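Long-range contact in hypothetical conserved protein (Geobacillus kaustophilus, PDB 2PCS), which is of unknown function but belongs to the CoxG family of the Bet v 1-like clan and probably binds a small ligand: residues Gly87-Glu92 and Tyr111-Gly116. Sequence-based numbering, arbitrary orientation.
Sequences GFVNAE and YSAEVG
The ring of Phe-88 lies over the backbone of Gly-116, filling the shallow hollow above a residue with no side chain. Its CG stands between the backbone N and the carbonyl carbon (chi1 69°). Gly-116 CA sits under one face of the ring, offset toward the rim and 3.9 Å from the centroid, a CH-pi contact; the nearest rim atom, Phe-88 CE1, rests 3.6 Å from Gly-116 CA. Beyond the ring edge, near its plane, comes Glu-114 CD, 4.1 Å from Phe-88 CE2, with the carboxylate turned 75° to the ring. The chain of Glu-114 runs extended past CG, alongside Asn-90 and pointing the same way, and Glu-114 OE1 receives a nearly straight hydrogen bond (176°) from Asn-90 ND2, modelled so short that its exact length is doubtful. Asn-90 OD1 is held by Asn-81 of strand 75-84, so the amide links three neighbouring strands. These residues lie on one face of an antiparallel beta hairpin, strands 87-99 and 104-116, within the curved sheet of the Bet v 1-like fold, whose long helix 124-148 touches Tyr-111 on the other face. There the bumps are small: Ala-91 CB and Ala-113 CB meet at 3.8 Å, and Val-89 reaches Val-115 more loosely, CG2 to CG1 at 4.2 Å. The two alanines face each other across a non-hydrogen-bonded pair, where the strands draw closest, CA to CA 4.1 Å. Paired N-H...O bonds join Phe-88 with Gly-116, Asn-90 with Glu-114, and Glu-92 with Ser-112; the shortest of these backbone bonds runs from Gly-116 N to Phe-88 O at 2.6 Å. Beside Glu-92, the hydroxyl of Ser-112 is hydrogen-bonded to Asn-4 of strand 4-12, while the Tyr-111 side chain comes close to a bound, unidentified ligand.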
loop_
_atom_site.group_PDB
_atom_site.type_symbol
_atom_site.label_atom_id
_atom_site.label_comp_id
_atom_site.label_asym_id
_atom_site.label_seq_id
_atom_site.Cartn_x
_atom_site.Cartn_y
_atom_site.Cartn_z
ATOM N N GLY A 87 -6.395 -10.517 -13.922
ATOM C CA GLY A 87 -7.129 -9.281 -14.226
ATOM C C GLY A 87 -6.316 -8.040 -13.899
ATOM O O GLY A 87 -5.084 -8.074 -13.857
ATOM N N PHE A 88 -7.002 -6.924 -13.718
ATOM C CA PHE A 88 -6.317 -5.667 -13.519
ATOM C C PHE A 88 -6.964 -4.776 -12.393
ATOM O O PHE A 88 -8.164 -4.949 -11.991
ATOM C CB PHE A 88 -6.183 -4.888 -14.849
ATOM C CG PHE A 88 -7.482 -4.378 -15.373
ATOM C CD1 PHE A 88 -8.306 -5.200 -16.118
ATOM C CD2 PHE A 88 -7.908 -3.114 -15.060
ATOM C CE1 PHE A 88 -9.496 -4.759 -16.615
ATOM C CE2 PHE A 88 -9.137 -2.636 -15.542
ATOM C CZ PHE A 88 -9.938 -3.450 -16.352
ATOM N N VAL A 89 -6.147 -3.800 -11.981
ATOM C CA VAL A 89 -6.400 -2.837 -10.898
ATOM C C VAL A 89 -5.854 -1.429 -11.260
ATOM O O VAL A 89 -4.650 -1.230 -11.403
ATOM C CB VAL A 89 -5.654 -3.260 -9.582
ATOM C CG1 VAL A 89 -5.956 -2.275 -8.482
ATOM C CG2 VAL A 89 -6.090 -4.666 -9.105
ATOM N N ASN A 90 -6.742 -0.463 -11.395
ATOM C CA ASN A 90 -6.318 0.922 -11.394
ATOM C C ASN A 90 -6.738 1.620 -10.077
ATOM O O ASN A 90 -7.915 1.678 -9.741
ATOM C CB ASN A 90 -6.921 1.637 -12.610
ATOM C CG ASN A 90 -6.536 0.965 -13.901
ATOM O OD1 ASN A 90 -5.350 0.569 -14.086
ATOM N ND2 ASN A 90 -7.534 0.756 -14.784
ATOM N N ALA A 91 -5.764 2.147 -9.353
ATOM C CA ALA A 91 -6.017 2.704 -8.042
ATOM C C ALA A 91 -5.321 4.065 -7.762
ATOM O O ALA A 91 -4.228 4.322 -8.212
ATOM C CB ALA A 91 -5.607 1.670 -6.996
ATOM N N GLU A 92 -5.964 4.910 -6.983
ATOM C CA GLU A 92 -5.278 6.047 -6.359
ATOM C C GLU A 92 -5.531 6.037 -4.846
ATOM O O GLU A 92 -6.603 5.587 -4.378
ATOM C CB GLU A 92 -5.649 7.415 -7.024
ATOM C CG GLU A 92 -7.113 7.532 -7.406
ATOM C CD GLU A 92 -7.536 8.892 -8.045
ATOM O OE1 GLU A 92 -8.712 9.304 -7.762
ATOM O OE2 GLU A 92 -6.735 9.518 -8.844
ATOM N N TYR A 111 -8.547 5.357 -0.426
ATOM C CA TYR A 111 -8.168 4.817 -1.737
ATOM C C TYR A 111 -9.359 4.550 -2.608
ATOM O O TYR A 111 -10.474 4.426 -2.145
ATOM C CB TYR A 111 -7.261 3.582 -1.647
ATOM C CG TYR A 111 -7.973 2.344 -1.247
ATOM C CD1 TYR A 111 -7.921 1.898 0.076
ATOM C CD2 TYR A 111 -8.766 1.634 -2.173
ATOM C CE1 TYR A 111 -8.606 0.778 0.452
ATOM C CE2 TYR A 111 -9.474 0.487 -1.788
ATOM C CZ TYR A 111 -9.372 0.083 -0.499
ATOM O OH TYR A 111 -10.050 -1.028 -0.111
ATOM N N SER A 112 -9.082 4.421 -3.892
ATOM C CA SER A 112 -10.123 4.284 -4.867
ATOM C C SER A 112 -9.575 3.402 -5.988
ATOM O O SER A 112 -8.543 3.755 -6.611
ATOM C CB SER A 112 -10.464 5.694 -5.348
ATOM O OG SER A 112 -11.799 5.741 -5.738
ATOM N N ALA A 113 -10.220 2.247 -6.218
ATOM C CA ALA A 113 -9.712 1.243 -7.172
ATOM C C ALA A 113 -10.745 0.699 -8.136
ATOM O O ALA A 113 -11.785 0.190 -7.735
ATOM C CB ALA A 113 -9.037 0.039 -6.441
ATOM N N GLU A 114 -10.396 0.726 -9.409
ATOM C CA GLU A 114 -11.142 0.005 -10.453
ATOM C C GLU A 114 -10.479 -1.371 -10.624
ATOM O O GLU A 114 -9.288 -1.449 -10.866
ATOM C CB GLU A 114 -11.153 0.848 -11.748
ATOM C CG GLU A 114 -11.310 0.058 -13.052
ATOM C CD GLU A 114 -10.936 0.886 -14.322
ATOM O OE1 GLU A 114 -9.839 1.520 -14.373
ATOM O OE2 GLU A 114 -11.757 0.890 -15.281
ATOM N N VAL A 115 -11.237 -2.441 -10.396
ATOM C CA VAL A 115 -10.726 -3.821 -10.520
ATOM C C VAL A 115 -11.462 -4.523 -11.658
ATOM O O VAL A 115 -12.681 -4.476 -11.721
ATOM C CB VAL A 115 -10.883 -4.653 -9.206
ATOM C CG1 VAL A 115 -10.108 -6.002 -9.280
ATOM C CG2 VAL A 115 -10.420 -3.863 -7.991
ATOM N N GLY A 116 -10.721 -5.153 -12.571
ATOM C CA GLY A 116 -11.341 -5.815 -13.744
ATOM C C GLY A 116 -10.749 -7.200 -13.923
ATOM O O GLY A 116 -9.790 -7.570 -13.213
#